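PDB 3FK8: disulphide isomerase from Xylella fastidiosa, which probably acts as a thioredoxin-fold thiol-disulphide oxidoreductase that rearranges disulphide bonds in other proteins. Local coordinates for residues L33-C44 with P87-V98. Sequence-based numbering, arbitrary orientation. Where two conformers were deposited one is given.
Sequences LLVFGANWCTDC and PIQDGIPAVVVV. With FMT (formic acid), chain B.
Cys44 and Ile92-Pro93 meet where the thioredoxin fold brings a CxxC sequence, Cys41 to Cys44 at a helix start, consistent with the family's redox motif, against the loop with the cis-proline typical of the family. The peptide bond before Pro93 is cis, and the ring lies beside the helix start: Pro93 CB is 3.7 Å from Cys44 SG, and CD packs on Asp43 CB, whose carboxylate reaches Arg117. Two sulphur-accepted hydrogen bonds order the motif. Cys44 N donates to SG of Cys41, the N-cap residue, a capping bond, and Ala38 N donates to Cys44 SG. Cys41 SG and Cys44 SG lie 3.5 Å apart, too far for a disulphide, consistent with a reduced form.

Apolar packing flanks this site. With chi1 at 57°, Ile92 turns CG1 between its backbone N and carbonyl carbon, and the extended second torsion (168°) carries CD1 to Trp40 CZ2 (3.8 Å) and Cys44 SG (3.9 Å). Deeper in, the flat Phe36 ring packs against Pro87 and Ile88 and touches Ser81 of helix 78-83: Pro87 CG sits over one face, a CH-pi contact 3.9 Å from the centroid, while Ile88 CG2 presses on Phe36 CB at 3.5 Å.

Strands 33-37 and 94-98 join antiparallel in the central sheet, where beta-branched valines suit the extended backbone. Leu34 pairs with Val96, and Phe36 with small Ala94, each through two hydrogen bonds; Phe36 N reaches Ala94 O at 2.8 Å, and that oxygen also lies at the Phe36 ring edge, in plane.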
loop_
_atom_site.group_PDB
_atom_site.type_symbol
_atom_site.label_atom_id
_atom_site.label_comp_id
_atom_site.label_asym_id
_atom_site.label_seq_id
_atom_site.Cartn_x
_atom_site.Cartn_y
_atom_site.Cartn_z
ATOM N N LEU A 33 -1.053 5.621 3.252
ATOM C CA LEU A 33 -0.756 4.225 3.050
ATOM C C LEU A 33 -0.046 4.049 1.712
ATOM O O LEU A 33 -0.587 4.384 0.666
ATOM C CB LEU A 33 -2.084 3.515 3.016
ATOM C CG LEU A 33 -2.109 2.045 2.817
ATOM C CD1 LEU A 33 -1.422 1.372 4.013
ATOM C CD2 LEU A 33 -3.539 1.516 2.659
ATOM N N LEU A 34 1.188 3.591 1.786
ATOM C CA LEU A 34 1.951 3.241 0.589
ATOM C C LEU A 34 1.867 1.717 0.385
ATOM O O LEU A 34 2.217 0.958 1.299
ATOM C CB LEU A 34 3.397 3.616 0.779
ATOM C CG LEU A 34 3.745 5.050 1.130
ATOM C CD1 LEU A 34 5.242 5.306 1.175
ATOM C CD2 LEU A 34 3.064 6.011 0.171
ATOM N N VAL A 35 1.383 1.311 -0.779
ATOM C CA VAL A 35 1.204 -0.110 -1.078
ATOM C C VAL A 35 2.156 -0.478 -2.180
ATOM O O VAL A 35 2.031 0.006 -3.318
ATOM C CB VAL A 35 -0.247 -0.464 -1.501
ATOM C CG1 VAL A 35 -0.380 -1.956 -1.637
ATOM C CG2 VAL A 35 -1.253 0.131 -0.492
ATOM N N PHE A 36 3.167 -1.282 -1.836
ATOM C CA PHE A 36 4.195 -1.716 -2.810
ATOM C C PHE A 36 3.825 -3.078 -3.383
ATOM O O PHE A 36 3.576 -4.027 -2.639
ATOM C CB PHE A 36 5.534 -1.836 -2.106
ATOM C CG PHE A 36 6.120 -0.529 -1.653
ATOM C CD1 PHE A 36 7.120 0.098 -2.426
ATOM C CD2 PHE A 36 5.705 0.090 -0.472
ATOM C CE1 PHE A 36 7.670 1.316 -1.994
ATOM C CE2 PHE A 36 6.285 1.309 -0.061
ATOM C CZ PHE A 36 7.236 1.892 -0.796
ATOM N N GLY A 37 3.838 -3.211 -4.707
ATOM C CA GLY A 37 3.449 -4.471 -5.310
ATOM C C GLY A 37 3.682 -4.414 -6.801
ATOM O O GLY A 37 4.380 -3.518 -7.314
ATOM N N ALA A 38 3.084 -5.350 -7.534
ATOM C CA ALA A 38 3.261 -5.390 -8.972
ATOM C C ALA A 38 2.104 -6.173 -9.555
ATOM O O ALA A 38 1.504 -7.037 -8.898
ATOM C CB ALA A 38 4.575 -6.037 -9.361
ATOM N N ASN A 39 1.844 -5.977 -10.848
ATOM C CA ASN A 39 0.709 -6.620 -11.498
ATOM C C ASN A 39 0.861 -8.113 -11.700
ATOM O O ASN A 39 -0.152 -8.805 -11.780
ATOM C CB ASN A 39 0.428 -5.922 -12.839
ATOM C CG ASN A 39 -0.087 -4.516 -12.653
ATOM O OD1 ASN A 39 -0.866 -4.239 -11.751
ATOM N ND2 ASN A 39 0.381 -3.603 -13.481
ATOM N N TRP A 40 2.092 -8.605 -11.766
ATOM C CA TRP A 40 2.322 -10.045 -11.940
ATOM C C TRP A 40 2.019 -10.827 -10.690
ATOM O O TRP A 40 1.907 -12.047 -10.766
ATOM C CB TRP A 40 3.766 -10.331 -12.404
ATOM C CG TRP A 40 4.786 -9.898 -11.438
ATOM C CD1 TRP A 40 5.508 -8.702 -11.473
ATOM C CD2 TRP A 40 5.247 -10.605 -10.261
ATOM N NE1 TRP A 40 6.359 -8.653 -10.391
ATOM C CE2 TRP A 40 6.214 -9.779 -9.617
ATOM C CE3 TRP A 40 4.933 -11.841 -9.678
ATOM C CZ2 TRP A 40 6.878 -10.176 -8.444
ATOM C CZ3 TRP A 40 5.589 -12.230 -8.532
ATOM C CH2 TRP A 40 6.551 -11.400 -7.914
ATOM N N CYS A 41 1.952 -10.163 -9.531
ATOM C CA CYS A 41 1.861 -10.876 -8.277
ATOM C C CYS A 41 0.420 -11.136 -7.858
ATOM O O CYS A 41 -0.380 -10.208 -7.675
ATOM C CB CYS A 41 2.553 -10.059 -7.238
ATOM S SG CYS A 41 2.343 -10.810 -5.552
ATOM N N THR A 42 0.080 -12.417 -7.787
ATOM C CA THR A 42 -1.299 -12.784 -7.528
ATOM C C THR A 42 -1.731 -12.321 -6.131
ATOM O O THR A 42 -2.892 -11.990 -5.940
ATOM C CB THR A 42 -1.558 -14.298 -7.807
ATOM O OG1 THR A 42 -0.776 -15.124 -6.919
ATOM C CG2 THR A 42 -1.178 -14.581 -9.230
ATOM N N ASP A 43 -0.813 -12.291 -5.137
ATOM C CA ASP A 43 -1.181 -11.747 -3.843
ATOM C C ASP A 43 -1.463 -10.268 -3.877
ATOM O O ASP A 43 -2.388 -9.763 -3.229
ATOM C CB ASP A 43 -0.093 -12.084 -2.836
ATOM C CG ASP A 43 0.064 -13.575 -2.701
ATOM O OD1 ASP A 43 -0.811 -14.219 -2.042
ATOM O OD2 ASP A 43 1.003 -14.136 -3.281
ATOM N N CYS A 44 -0.714 -9.531 -4.711
ATOM C CA CYS A 44 -0.991 -8.104 -4.878
ATOM C C CYS A 44 -2.337 -7.862 -5.550
ATOM O O CYS A 44 -3.080 -6.947 -5.157
ATOM C CB CYS A 44 0.067 -7.467 -5.743
ATOM S SG CYS A 44 1.737 -7.446 -5.008
ATOM N N PRO A 87 10.212 -2.060 2.807
ATOM C CA PRO A 87 9.046 -2.899 3.073
ATOM C C PRO A 87 9.008 -4.166 2.193
ATOM O O PRO A 87 8.445 -5.163 2.610
ATOM C CB PRO A 87 7.870 -1.964 2.694
ATOM C CG PRO A 87 8.472 -0.949 1.785
ATOM C CD PRO A 87 9.798 -0.712 2.360
ATOM N N ILE A 88 9.549 -4.109 0.977
ATOM C CA ILE A 88 9.400 -5.230 0.046
ATOM C C ILE A 88 10.391 -6.335 0.282
ATOM O O ILE A 88 10.269 -7.400 -0.304
ATOM C CB ILE A 88 9.506 -4.798 -1.436
ATOM C CG1 ILE A 88 10.945 -4.420 -1.831
ATOM C CG2 ILE A 88 8.493 -3.709 -1.694
ATOM C CD1 ILE A 88 11.082 -3.970 -3.268
ATOM N N GLN A 89 11.400 -6.103 1.115
ATOM C CA GLN A 89 12.440 -7.151 1.223
ATOM C C GLN A 89 11.911 -8.418 1.893
ATOM O O GLN A 89 12.449 -9.492 1.743
ATOM C CB GLN A 89 13.758 -6.558 1.775
ATOM C CG GLN A 89 14.449 -5.562 0.771
ATOM C CD GLN A 89 15.856 -5.071 1.156
ATOM O OE1 GLN A 89 16.343 -5.295 2.267
ATOM N NE2 GLN A 89 16.496 -4.356 0.220
ATOM N N ASP A 90 10.786 -8.269 2.535
ATOM C CA ASP A 90 10.163 -9.255 3.247
ATOM C C ASP A 90 8.956 -9.873 2.477
ATOM O O ASP A 90 8.220 -10.683 3.046
ATOM C CB ASP A 90 9.818 -8.614 4.620
ATOM C CG ASP A 90 11.075 -8.211 5.411
ATOM O OD1 ASP A 90 11.938 -9.078 5.662
ATOM O OD2 ASP A 90 11.234 -7.024 5.772
ATOM N N GLY A 91 8.797 -9.494 1.183
ATOM C CA GLY A 91 7.765 -9.959 0.251
ATOM C C GLY A 91 6.791 -8.848 -0.161
ATOM O O GLY A 91 6.667 -7.846 0.548
ATOM N N ILE A 92 6.077 -9.078 -1.260
ATOM C CA ILE A 92 4.985 -8.220 -1.711
ATOM C C ILE A 92 3.666 -8.990 -1.736
ATOM O O ILE A 92 3.649 -10.212 -1.868
ATOM C CB ILE A 92 5.278 -7.541 -3.103
ATOM C CG1 ILE A 92 5.577 -8.615 -4.151
ATOM C CG2 ILE A 92 6.389 -6.483 -2.976
ATOM C CD1 ILE A 92 5.567 -8.028 -5.563
ATOM N N PRO A 93 2.536 -8.282 -1.587
ATOM C CA PRO A 93 2.437 -6.837 -1.340
ATOM C C PRO A 93 2.940 -6.476 0.017
ATOM O O PRO A 93 2.923 -7.288 0.932
ATOM C CB PRO A 93 0.922 -6.569 -1.469
ATOM C CG PRO A 93 0.303 -7.894 -1.073
ATOM C CD PRO A 93 1.221 -8.941 -1.624
ATOM N N ALA A 94 3.421 -5.255 0.157
ATOM C CA ALA A 94 3.940 -4.708 1.419
ATOM C C ALA A 94 3.416 -3.318 1.604
ATOM O O ALA A 94 3.125 -2.631 0.637
ATOM C CB ALA A 94 5.450 -4.717 1.423
ATOM N N VAL A 95 3.262 -2.889 2.850
ATOM C CA VAL A 95 2.726 -1.561 3.096
ATOM C C VAL A 95 3.612 -0.760 4.051
ATOM O O VAL A 95 4.327 -1.335 4.887
ATOM C CB VAL A 95 1.224 -1.523 3.513
ATOM C CG1 VAL A 95 0.251 -2.256 2.462
ATOM C CG2 VAL A 95 1.067 -2.180 4.765
ATOM N N VAL A 96 3.546 0.552 3.876
ATOM C CA VAL A 96 4.124 1.517 4.816
ATOM C C VAL A 96 2.998 2.464 5.202
ATOM O O VAL A 96 2.281 2.946 4.341
ATOM C CB VAL A 96 5.299 2.319 4.185
ATOM C CG1 VAL A 96 5.888 3.331 5.169
ATOM C CG2 VAL A 96 6.347 1.392 3.686
ATOM N N VAL A 97 2.867 2.761 6.497
ATOM C CA VAL A 97 1.925 3.780 6.959
ATOM C C VAL A 97 2.819 4.965 7.351
ATOM O O VAL A 97 3.729 4.819 8.177
ATOM C CB VAL A 97 1.143 3.287 8.215
ATOM C CG1 VAL A 97 0.260 4.399 8.808
ATOM C CG2 VAL A 97 0.334 2.025 7.882
ATOM N N VAL A 98 2.586 6.116 6.741
ATOM C CA VAL A 98 3.336 7.320 7.074
ATOM C C VAL A 98 2.354 8.253 7.784
ATOM O O VAL A 98 1.256 8.525 7.265
ATOM C CB VAL A 98 3.876 7.990 5.776
ATOM C CG1 VAL A 98 4.792 9.197 6.067
ATOM C CG2 VAL A 98 4.623 6.923 4.941
HETATM C C FMT B . 2.895 -14.563 -7.734
HETATM O O1 FMT B . 2.142 -14.585 -8.725
HETATM O O2 FMT B . 2.614 -14.123 -6.605
#